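PDB 2NLZ: cephalosporin acylase from Bacillus halodurans, which probably hydrolyses amide bonds as an acylase of the gamma-glutamyltranspeptidase family of N-terminal nucleophile hydrolases, though its own function is not established. Local coordinates for residues L75-K79 and G80-G84; W126-L129 and A130-G134; P483-V487 and D488-A492. The protein carries 1 engineered substitution. One frame throughout, in Å; residues are numbered along the deposited sequence.

Contact 1: L75-K79 and G80-G84; sequences LVWTK and GKLHG
Val76 and His83 form the hydrogen-bonded antiparallel pair at the middle of this tight hairpin: Val76 N donates to His83 O at 2.9 Å and His83 N to Val76 O at 2.8 Å. Toward the turn, Thr78 N reaches Lys81 O at 3.2 Å, while the return bond from Lys81 N to Thr78 O is weak. His83 O and Lys81 O, which already accept Val76 N and Thr78 N, also receive CA-H...O contacts from Leu75 and Trp77.

Apolar packing covers the face that carries Leu75, Trp77 and Leu82. With CG anti to the backbone N (chi1 -178°), the Trp77 indole folds across the second strand, one face over the Lys81 backbone, whose N sits above the ring centre; Gly80 C is 3.4 Å from Trp77 CZ2. Leu82 crosses the indole at about a right angle, its CB 3.6 Å from Trp77 CE3 and its CD1 in the ring plane at the edge. Beyond it, Leu82 CD2 meets Leu75 CD2 at 3.8 Å, and Phe425 packs on all three side chains.

On the other face Thr78 CG2 touches His83 CD2 at 3.7 Å, while Thr78 OG1 is hydrogen-bonded to Asn369. Lys79 and Gly80, both at positive phi, occupy the corners of a type I' turn, the classic connection of a beta hairpin with a two-residue loop, here joining strands 71-78 and 81-87.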
ATOM      1  N   LEU D  75      29.329 -24.525   1.716  1.00 18.75           N
ATOM      2  CA  LEU D  75      29.103 -25.178   2.989  1.00 18.93           C
ATOM      3  C   LEU D  75      28.212 -26.370   2.703  1.00 30.46           C
ATOM      4  O   LEU D  75      27.063 -26.211   2.286  1.00 30.52           O
ATOM      5  CB  LEU D  75      28.463 -24.239   4.013  1.00 14.06           C
ATOM      6  CG  LEU D  75      29.412 -23.344   4.824  1.00 26.29           C
ATOM      7  CD1 LEU D  75      28.665 -22.436   5.782  1.00 28.95           C
ATOM      8  CD2 LEU D  75      30.407 -24.198   5.585  1.00 33.00           C
ATOM      9  N   VAL D  76      28.753 -27.568   2.893  1.00 29.52           N
ATOM     10  CA  VAL D  76      28.001 -28.785   2.595  1.00 30.40           C
ATOM     11  C   VAL D  76      27.788 -29.628   3.851  1.00 24.17           C
ATOM     12  O   VAL D  76      28.730 -29.922   4.589  1.00 26.28           O
ATOM     13  CB  VAL D  76      28.640 -29.594   1.410  1.00 28.84           C
ATOM     14  CG1 VAL D  76      30.146 -29.549   1.479  1.00 37.82           C
ATOM     15  CG2 VAL D  76      28.165 -31.024   1.403  1.00 21.04           C
ATOM     16  N   TRP D  77      26.530 -29.963   4.110  1.00 24.89           N
ATOM     17  CA  TRP D  77      26.192 -30.837   5.228  1.00 30.51           C
ATOM     18  C   TRP D  77      25.915 -32.223   4.717  1.00 34.41           C
ATOM     19  O   TRP D  77      24.972 -32.437   3.958  1.00 31.70           O
ATOM     20  CB  TRP D  77      24.957 -30.350   5.974  1.00 26.88           C
ATOM     21  CG  TRP D  77      24.598 -31.194   7.173  1.00 29.57           C
ATOM     22  CD1 TRP D  77      23.851 -32.349   7.187  1.00 28.66           C
ATOM     23  CD2 TRP D  77      24.944 -30.927   8.540  1.00 35.10           C
ATOM     24  NE1 TRP D  77      23.718 -32.811   8.480  1.00 26.18           N
ATOM     25  CE2 TRP D  77      24.378 -31.955   9.326  1.00 30.09           C
ATOM     26  CE3 TRP D  77      25.675 -29.913   9.179  1.00 35.53           C
ATOM     27  CZ2 TRP D  77      24.526 -31.997  10.707  1.00 33.82           C
ATOM     28  CZ3 TRP D  77      25.826 -29.963  10.548  1.00 32.70           C
ATOM     29  CH2 TRP D  77      25.257 -30.996  11.296  1.00 34.75           C
ATOM     30  N   THR D  78      26.734 -33.164   5.160  1.00 43.29           N
ATOM     31  CA  THR D  78      26.605 -34.545   4.750  1.00 46.74           C
ATOM     32  C   THR D  78      27.189 -35.425   5.842  1.00 50.95           C
ATOM     33  O   THR D  78      28.226 -35.077   6.433  1.00 47.16           O
ATOM     34  CB  THR D  78      27.288 -34.788   3.377  1.00 42.51           C
ATOM     35  OG1 THR D  78      27.157 -36.162   3.004  1.00 46.85           O
ATOM     36  CG2 THR D  78      28.758 -34.395   3.412  1.00 45.61           C
ATOM     37  N   LYS D  79      26.514 -36.552   6.097  1.00 59.54           N
ATOM     38  CA  LYS D  79      26.862 -37.514   7.167  1.00 66.29           C
ATOM     39  C   LYS D  79      26.965 -36.831   8.531  1.00 61.75           C
ATOM     40  O   LYS D  79      27.968 -36.996   9.235  1.00 60.19           O
ATOM     41  CB  LYS D  79      28.177 -38.286   6.890  1.00 73.23           C
ATOM     42  CG  LYS D  79      28.682 -38.353   5.434  1.00 89.55           C
ATOM     43  CD  LYS D  79      28.174 -39.569   4.668  1.00104.58           C
ATOM     44  CE  LYS D  79      28.804 -39.619   3.278  1.00110.70           C
ATOM     45  NZ  LYS D  79      28.390 -40.823   2.508  1.00115.75           N
ATOM     46  N   GLY D  80      25.946 -36.046   8.880  1.00 55.66           N
ATOM     47  CA  GLY D  80      25.887 -35.351  10.174  1.00 52.66           C
ATOM     48  C   GLY D  80      26.996 -34.357  10.517  1.00 49.01           C
ATOM     49  O   GLY D  80      27.214 -34.050  11.690  1.00 48.96           O
ATOM     50  N   LYS D  81      27.673 -33.832   9.497  1.00 51.16           N
ATOM     51  CA  LYS D  81      28.827 -32.953   9.683  1.00 54.23           C
ATOM     52  C   LYS D  81      28.832 -31.814   8.656  1.00 50.74           C
ATOM     53  O   LYS D  81      28.563 -32.023   7.465  1.00 44.71           O
ATOM     54  CB  LYS D  81      30.123 -33.770   9.573  1.00 62.99           C
ATOM     55  CG  LYS D  81      31.394 -33.087  10.080  1.00 76.43           C
ATOM     56  CD  LYS D  81      31.470 -33.061  11.606  1.00 89.62           C
ATOM     57  CE  LYS D  81      32.908 -33.235  12.109  1.00 92.76           C
ATOM     58  NZ  LYS D  81      33.896 -32.369  11.398  1.00 79.54           N
ATOM     59  N   LEU D  82      29.139 -30.608   9.121  1.00 44.10           N
ATOM     60  CA  LEU D  82      29.231 -29.476   8.221  1.00 35.56           C
ATOM     61  C   LEU D  82      30.651 -29.327   7.702  1.00 34.06           C
ATOM     62  O   LEU D  82      31.596 -29.274   8.487  1.00 37.90           O
ATOM     63  CB  LEU D  82      28.775 -28.188   8.907  1.00 31.69           C
ATOM     64  CG  LEU D  82      28.696 -27.002   7.942  1.00 31.30           C
ATOM     65  CD1 LEU D  82      27.446 -27.050   7.077  1.00 22.69           C
ATOM     66  CD2 LEU D  82      28.787 -25.699   8.679  1.00  8.52           C
ATOM     67  N   HIS D  83      30.791 -29.259   6.380  1.00 31.04           N
ATOM     68  CA  HIS D  83      32.100 -29.086   5.740  1.00 36.08           C
ATOM     69  C   HIS D  83      32.202 -27.767   4.967  1.00 36.35           C
ATOM     70  O   HIS D  83      31.225 -27.315   4.375  1.00 39.78           O
ATOM     71  CB  HIS D  83      32.384 -30.254   4.790  1.00 38.78           C
ATOM     72  CG  HIS D  83      32.257 -31.600   5.429  1.00 47.56           C
ATOM     73  ND1 HIS D  83      33.269 -32.169   6.171  1.00 46.05           N
ATOM     74  CD2 HIS D  83      31.239 -32.492   5.430  1.00 35.84           C
ATOM     75  CE1 HIS D  83      32.878 -33.352   6.606  1.00 45.23           C
ATOM     76  NE2 HIS D  83      31.652 -33.574   6.168  1.00 41.26           N
ATOM     77  N   GLY D  84      33.387 -27.163   4.950  1.00 28.96           N
ATOM     78  CA  GLY D  84      33.569 -25.906   4.223  1.00 29.12           C
ATOM     79  C   GLY D  84      34.591 -25.993   3.107  1.00 34.63           C
ATOM     80  O   GLY D  84      35.733 -26.390   3.338  1.00 37.36           O
TER

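Contact 2: W126-L129 and A130-G134; sequences WAEL and AKMYG
Lys131 N donates to Ala127 O in a short and nearly straight bond, 2.8 Å with an N-H...O angle of 173°, one of four successive i to i+4 backbone bonds that join residues 126-129 to the next helical turn. Ala130 N reaches Trp126 O at 3.0 Å. Met132 N bonds to Glu128 O at 3.1 Å, and Tyr133 N binds Leu129 O at the same separation.

On the outside of these bonds Glu128 and Lys131, one helical turn apart, are joined by a long salt bridge, with Glu128 OE2 3.5 Å from Lys131 NZ. Lys131 leaves the backbone with CG anti to N (chi1 175°), then bends at its last two torsions, which returns the ammonium group to the carboxylate. Glu128 OE1 is engaged elsewhere, accepting a hydrogen bond from Trp251 NE1, so the carboxylate has a hydrogen bond on OE1 and a longer charge contact on OE2.

Farther along, Met132 CG lies over one face of the neighbouring Tyr133 ring, offset toward its rim.

Within the fold, this is the C-terminal part of helix 122-133. Leu129 and Ala130 pack on Ile52 of helix 47-61, Leu129 also meets Ala74 of strand 71-78, and Trp126 reaches Leu208 and Ile211 of helix 202-212. Tyr133 stacks on His83 of strand 81-87, touches Thr78 of strand 71-78 and meets the Trp251 ring of strand 250-259 with the planes at about 90°.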
ATOM      1  N   TRP D 126      34.324 -27.753  -8.192  1.00 27.36           N
ATOM      2  CA  TRP D 126      33.330 -28.677  -8.716  1.00 32.22           C
ATOM      3  C   TRP D 126      33.828 -30.105  -8.559  1.00 32.69           C
ATOM      4  O   TRP D 126      33.172 -30.928  -7.929  1.00 36.64           O
ATOM      5  CB  TRP D 126      33.028 -28.404 -10.197  1.00 31.68           C
ATOM      6  CG  TRP D 126      32.483 -27.036 -10.514  1.00 27.10           C
ATOM      7  CD1 TRP D 126      31.793 -26.210  -9.676  1.00 30.12           C
ATOM      8  CD2 TRP D 126      32.555 -26.357 -11.776  1.00 23.61           C
ATOM      9  NE1 TRP D 126      31.455 -25.045 -10.330  1.00 32.98           N
ATOM     10  CE2 TRP D 126      31.908 -25.113 -11.622  1.00 29.04           C
ATOM     11  CE3 TRP D 126      33.109 -26.678 -13.024  1.00 33.60           C
ATOM     12  CZ2 TRP D 126      31.800 -24.188 -12.669  1.00 32.49           C
ATOM     13  CZ3 TRP D 126      33.009 -25.755 -14.057  1.00 26.38           C
ATOM     14  CH2 TRP D 126      32.355 -24.528 -13.872  1.00 31.01           C
ATOM     15  N   ALA D 127      34.998 -30.379  -9.126  1.00 34.08           N
ATOM     16  CA  ALA D 127      35.603 -31.713  -9.118  1.00 34.52           C
ATOM     17  C   ALA D 127      35.786 -32.303  -7.718  1.00 36.94           C
ATOM     18  O   ALA D 127      35.377 -33.445  -7.466  1.00 35.51           O
ATOM     19  CB  ALA D 127      36.930 -31.691  -9.853  1.00 36.33           C
ATOM     20  N   GLU D 128      36.395 -31.524  -6.821  1.00 30.50           N
ATOM     21  CA  GLU D 128      36.603 -31.949  -5.440  1.00 27.95           C
ATOM     22  C   GLU D 128      35.300 -32.221  -4.690  1.00 28.68           C
ATOM     23  O   GLU D 128      35.243 -33.120  -3.850  1.00 33.61           O
ATOM     24  CB  GLU D 128      37.440 -30.930  -4.666  1.00 28.18           C
ATOM     25  CG  GLU D 128      38.916 -31.314  -4.513  1.00 53.74           C
ATOM     26  CD  GLU D 128      39.168 -32.392  -3.469  1.00 56.61           C
ATOM     27  OE1 GLU D 128      38.496 -32.394  -2.420  1.00 37.33           O
ATOM     28  OE2 GLU D 128      40.057 -33.235  -3.703  1.00 74.40           O
ATOM     29  N   LEU D 129      34.265 -31.447  -4.998  1.00 29.75           N
ATOM     30  CA  LEU D 129      32.961 -31.635  -4.389  1.00 31.47           C
ATOM     31  C   LEU D 129      32.371 -32.963  -4.847  1.00 32.87           C
ATOM     32  O   LEU D 129      31.788 -33.695  -4.048  1.00 31.19           O
ATOM     33  CB  LEU D 129      32.040 -30.485  -4.782  1.00 36.30           C
ATOM     34  CG  LEU D 129      31.131 -29.806  -3.759  1.00 33.92           C
ATOM     35  CD1 LEU D 129      31.575 -30.053  -2.342  1.00 37.58           C
ATOM     36  CD2 LEU D 129      31.119 -28.312  -4.044  1.00 35.28           C
ATOM     37  N   ALA D 130      32.554 -33.269  -6.132  1.00 34.02           N
ATOM     38  CA  ALA D 130      32.044 -34.498  -6.735  1.00 40.02           C
ATOM     39  C   ALA D 130      32.772 -35.712  -6.188  1.00 48.73           C
ATOM     40  O   ALA D 130      32.140 -36.668  -5.727  1.00 51.74           O
ATOM     41  CB  ALA D 130      32.180 -34.442  -8.246  1.00 35.57           C
ATOM     42  N   LYS D 131      34.103 -35.652  -6.239  1.00 48.82           N
ATOM     43  CA  LYS D 131      34.966 -36.727  -5.772  1.00 52.07           C
ATOM     44  C   LYS D 131      34.681 -37.090  -4.316  1.00 49.21           C
ATOM     45  O   LYS D 131      34.570 -38.265  -3.974  1.00 48.30           O
ATOM     46  CB  LYS D 131      36.447 -36.344  -5.965  1.00 55.02           C
ATOM     47  CG  LYS D 131      37.471 -37.355  -5.408  1.00 64.33           C
ATOM     48  CD  LYS D 131      38.829 -37.291  -6.132  1.00 73.31           C
ATOM     49  CE  LYS D 131      39.773 -36.235  -5.552  1.00 79.91           C
ATOM     50  NZ  LYS D 131      40.462 -36.705  -4.319  1.00 72.52           N
ATOM     51  N   MET D 132      34.524 -36.081  -3.469  1.00 46.20           N
ATOM     52  CA  MET D 132      34.464 -36.335  -2.045  1.00 40.87           C
ATOM     53  C   MET D 132      33.077 -36.718  -1.538  1.00 38.98           C
ATOM     54  O   MET D 132      32.957 -37.606  -0.693  1.00 37.19           O
ATOM     55  CB  MET D 132      35.029 -35.149  -1.256  1.00 47.34           C
ATOM     56  CG  MET D 132      35.668 -35.526   0.086  1.00 60.80           C
ATOM     57  SD  MET D 132      37.462 -35.776   0.029  1.00 71.47           S
ATOM     58  CE  MET D 132      37.606 -37.450  -0.613  1.00 76.14           C
ATOM     59  N   TYR D 133      32.032 -36.071  -2.050  1.00 39.02           N
ATOM     60  CA  TYR D 133      30.684 -36.265  -1.488  1.00 31.84           C
ATOM     61  C   TYR D 133      29.566 -36.495  -2.495  1.00 27.22           C
ATOM     62  O   TYR D 133      28.417 -36.646  -2.097  1.00 28.13           O
ATOM     63  CB  TYR D 133      30.302 -35.101  -0.555  1.00 33.57           C
ATOM     64  CG  TYR D 133      31.272 -34.894   0.583  1.00 33.27           C
ATOM     65  CD1 TYR D 133      31.354 -35.818   1.626  1.00 39.39           C
ATOM     66  CD2 TYR D 133      32.126 -33.787   0.608  1.00 32.77           C
ATOM     67  CE1 TYR D 133      32.245 -35.641   2.669  1.00 38.33           C
ATOM     68  CE2 TYR D 133      33.027 -33.602   1.652  1.00 38.00           C
ATOM     69  CZ  TYR D 133      33.083 -34.534   2.676  1.00 45.50           C
ATOM     70  OH  TYR D 133      33.978 -34.349   3.707  1.00 36.98           O
ATOM     71  N   GLY D 134      29.885 -36.526  -3.784  1.00 30.91           N
ATOM     72  CA  GLY D 134      28.869 -36.781  -4.810  1.00 35.64           C
ATOM     73  C   GLY D 134      28.715 -38.250  -5.165  1.00 36.37           C
ATOM     74  O   GLY D 134      29.599 -39.056  -4.892  1.00 43.70           O
TER

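Contact 3: P483-V487 and D488-A492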
ATOM      1  N   PRO D 483      12.260   0.667  -1.978  1.00 29.50           N
ATOM      2  CA  PRO D 483      11.006   1.415  -2.139  1.00 30.19           C
ATOM      3  C   PRO D 483       9.913   0.944  -1.183  1.00 27.93           C
ATOM      4  O   PRO D 483       9.008   1.710  -0.840  1.00 26.43           O
ATOM      5  CB  PRO D 483      10.592   1.082  -3.571  1.00 22.97           C
ATOM      6  CG  PRO D 483      11.849   0.796  -4.267  1.00 23.44           C
ATOM      7  CD  PRO D 483      12.751   0.151  -3.269  1.00 29.73           C
ATOM      8  N   THR D 484      10.028  -0.313  -0.760  1.00 30.10           N
ATOM      9  CA  THR D 484       9.040  -0.973   0.075  1.00 26.26           C
ATOM     10  C   THR D 484       9.457  -0.940   1.554  1.00 26.46           C
ATOM     11  O   THR D 484       8.732  -1.429   2.420  1.00 30.83           O
ATOM     12  CB  THR D 484       8.779  -2.412  -0.445  1.00 25.34           C
ATOM     13  OG1 THR D 484       7.959  -3.133   0.479  1.00 50.29           O
ATOM     14  CG2 THR D 484      10.099  -3.162  -0.654  1.00 35.36           C
ATOM     15  N   PHE D 485      10.616  -0.346   1.840  1.00 24.84           N
ATOM     16  CA  PHE D 485      11.009  -0.063   3.223  1.00 25.06           C
ATOM     17  C   PHE D 485      10.042   0.957   3.816  1.00 27.85           C
ATOM     18  O   PHE D 485       9.833   2.022   3.229  1.00 28.16           O
ATOM     19  CB  PHE D 485      12.430   0.489   3.288  1.00 22.87           C
ATOM     20  CG  PHE D 485      13.016   0.495   4.666  1.00 24.54           C
ATOM     21  CD1 PHE D 485      12.835   1.582   5.515  1.00 27.53           C
ATOM     22  CD2 PHE D 485      13.763  -0.584   5.113  1.00 36.06           C
ATOM     23  CE1 PHE D 485      13.377   1.587   6.804  1.00 27.17           C
ATOM     24  CE2 PHE D 485      14.310  -0.587   6.391  1.00 26.62           C
ATOM     25  CZ  PHE D 485      14.110   0.501   7.240  1.00 22.74           C
ATOM     26  N   PRO D 486       9.442   0.627   4.971  1.00 27.48           N
ATOM     27  CA  PRO D 486       8.436   1.469   5.602  1.00 26.47           C
ATOM     28  C   PRO D 486       8.928   2.911   5.854  1.00 29.28           C
ATOM     29  O   PRO D 486       9.967   3.132   6.503  1.00 15.60           O
ATOM     30  CB  PRO D 486       8.111   0.721   6.901  1.00 20.50           C
ATOM     31  CG  PRO D 486       9.237  -0.230   7.104  1.00 28.64           C
ATOM     32  CD  PRO D 486       9.705  -0.593   5.748  1.00 31.63           C
ATOM     33  N   VAL D 487       8.165   3.868   5.318  1.00 28.91           N
ATOM     34  CA  VAL D 487       8.589   5.265   5.185  1.00 24.62           C
ATOM     35  C   VAL D 487       8.665   5.989   6.522  1.00 24.33           C
ATOM     36  O   VAL D 487       9.595   6.765   6.749  1.00 24.85           O
ATOM     37  CB  VAL D 487       7.672   6.041   4.195  1.00 32.49           C
ATOM     38  CG1 VAL D 487       8.091   7.500   4.072  1.00 28.06           C
ATOM     39  CG2 VAL D 487       7.673   5.378   2.815  1.00 37.34           C
ATOM     40  N   ASP D 488       7.708   5.730   7.407  1.00 32.09           N
ATOM     41  CA  ASP D 488       7.741   6.320   8.741  1.00 37.37           C
ATOM     42  C   ASP D 488       9.036   5.953   9.473  1.00 32.06           C
ATOM     43  O   ASP D 488       9.675   6.820  10.080  1.00 32.56           O
ATOM     44  CB  ASP D 488       6.525   5.895   9.568  1.00 45.43           C
ATOM     45  CG  ASP D 488       6.608   6.385  10.998  1.00 62.53           C
ATOM     46  OD1 ASP D 488       6.621   5.531  11.912  1.00 71.90           O
ATOM     47  OD2 ASP D 488       6.700   7.618  11.201  1.00 53.63           O
ATOM     48  N   ILE D 489       9.409   4.671   9.397  1.00 27.45           N
ATOM     49  CA  ILE D 489      10.625   4.152  10.027  1.00 25.44           C
ATOM     50  C   ILE D 489      11.881   4.744   9.396  1.00 25.09           C
ATOM     51  O   ILE D 489      12.811   5.163  10.101  1.00 25.29           O
ATOM     52  CB  ILE D 489      10.667   2.607  10.007  1.00 25.78           C
ATOM     53  CG1 ILE D 489       9.646   2.060  11.014  1.00 22.74           C
ATOM     54  CG2 ILE D 489      12.077   2.097  10.333  1.00 19.88           C
ATOM     55  CD1 ILE D 489       9.290   0.600  10.839  1.00 27.70           C
ATOM     56  N   ALA D 490      11.884   4.805   8.070  1.00 20.63           N
ATOM     57  CA  ALA D 490      12.967   5.434   7.331  1.00 23.87           C
ATOM     58  C   ALA D 490      13.222   6.841   7.836  1.00 29.52           C
ATOM     59  O   ALA D 490      14.356   7.189   8.182  1.00 32.63           O
ATOM     60  CB  ALA D 490      12.647   5.469   5.863  1.00 25.84           C
ATOM     61  N   GLN D 491      12.163   7.644   7.893  1.00 27.12           N
ATOM     62  CA  GLN D 491      12.295   9.029   8.328  1.00 30.05           C
ATOM     63  C   GLN D 491      12.625   9.190   9.820  1.00 24.40           C
ATOM     64  O   GLN D 491      13.265  10.165  10.209  1.00 29.78           O
ATOM     65  CB  GLN D 491      11.065   9.822   7.924  1.00 12.06           C
ATOM     66  CG  GLN D 491      11.112  10.229   6.476  1.00 20.55           C
ATOM     67  CD  GLN D 491       9.769  10.694   5.974  1.00 49.32           C
ATOM     68  OE1 GLN D 491       8.740  10.457   6.609  1.00 56.28           O
ATOM     69  NE2 GLN D 491       9.766  11.358   4.823  1.00 56.23           N
ATOM     70  N   ALA D 492      12.212   8.225  10.635  1.00 20.90           N
ATOM     71  CA  ALA D 492      12.602   8.209  12.033  1.00 26.09           C
ATOM     72  C   ALA D 492      14.101   7.906  12.168  1.00 29.56           C
ATOM     73  O   ALA D 492      14.769   8.413  13.076  1.00 26.50           O
ATOM     74  CB  ALA D 492      11.756   7.213  12.817  1.00 26.58           C
TER
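Phe485 reaches forward from the loop to lie against the first turn of helix 487-495, meeting Ile489 and Ala490. From CB its ring carbon CG stands anti to the backbone N (chi1 -166°), a torsion that carries the ring along the chain toward the helix. CD1 then comes 3.9 Å from Ala490 CB. The next atom round, CE1, has two neighbours: Ala490 N, 3.8 Å away at the ring edge and near its plane, and Ile489 CG2, also at 3.8 Å. At the tip, CZ is 4.0 Å from the same Ile489 methyl. Phe485 and Ile489 cross at about a right angle, and one face of the Phe485 ring takes Pro486 CD, offset toward the rim. Farther out, Tyr297 of helix 294-314 meets Phe485 edge-to-face and also touches Ile489.

This is a helix N-terminus with Pro486 at the N-cap position. Proline has no polar side chain to cap with, but its carbonyl accepts the first i to i+4 bond, from Ala490 N to Pro486 O at 3.0 Å. Gln491 N follows by donating to Val487 O at 2.9 Å. Pro486 CG also packs against Ile489 CD1 at 3.8 Å, the two side chains crossing at a slant.

Val487 and Gln491 run side by side on another flank of the helix, Val487 CG1 lying 3.9 Å from Gln491 OE1. A second subunit meets this flank: Gln491 NE2 donates to Leu504 O of the neighbouring subunit, Asp488 OD1 is hydrogen-bonded to Ser9 OG of the neighbouring subunit, and Pro483 of the neighbouring subunit packs on Val487.

How the contacts relate
Contacts 1 and 2 adjoin, their centres 13 Å apart: the 75-84 hairpin carries Val76, Thr78 and His83 on the face that helix 122-133 covers. Tyr133 joins them, with Thr78 CG2 3.5 Å from Tyr133 CD1, and Trp251 touches both contacts. Contact 3 lies apart, about 26 Å from contact 1 and 32 Å from contact 2 between nearest atoms, and on the opposite side of the chain's centre from contact 2. Contact 1 is the most buried, a hydrogen-bonded backbone with apolar packing on the face of Leu75, Trp77 and Leu82; contact 2 adds a salt bridge on its more exposed flank, and Asp488 and Gln491 of contact 3 bond to a second subunit.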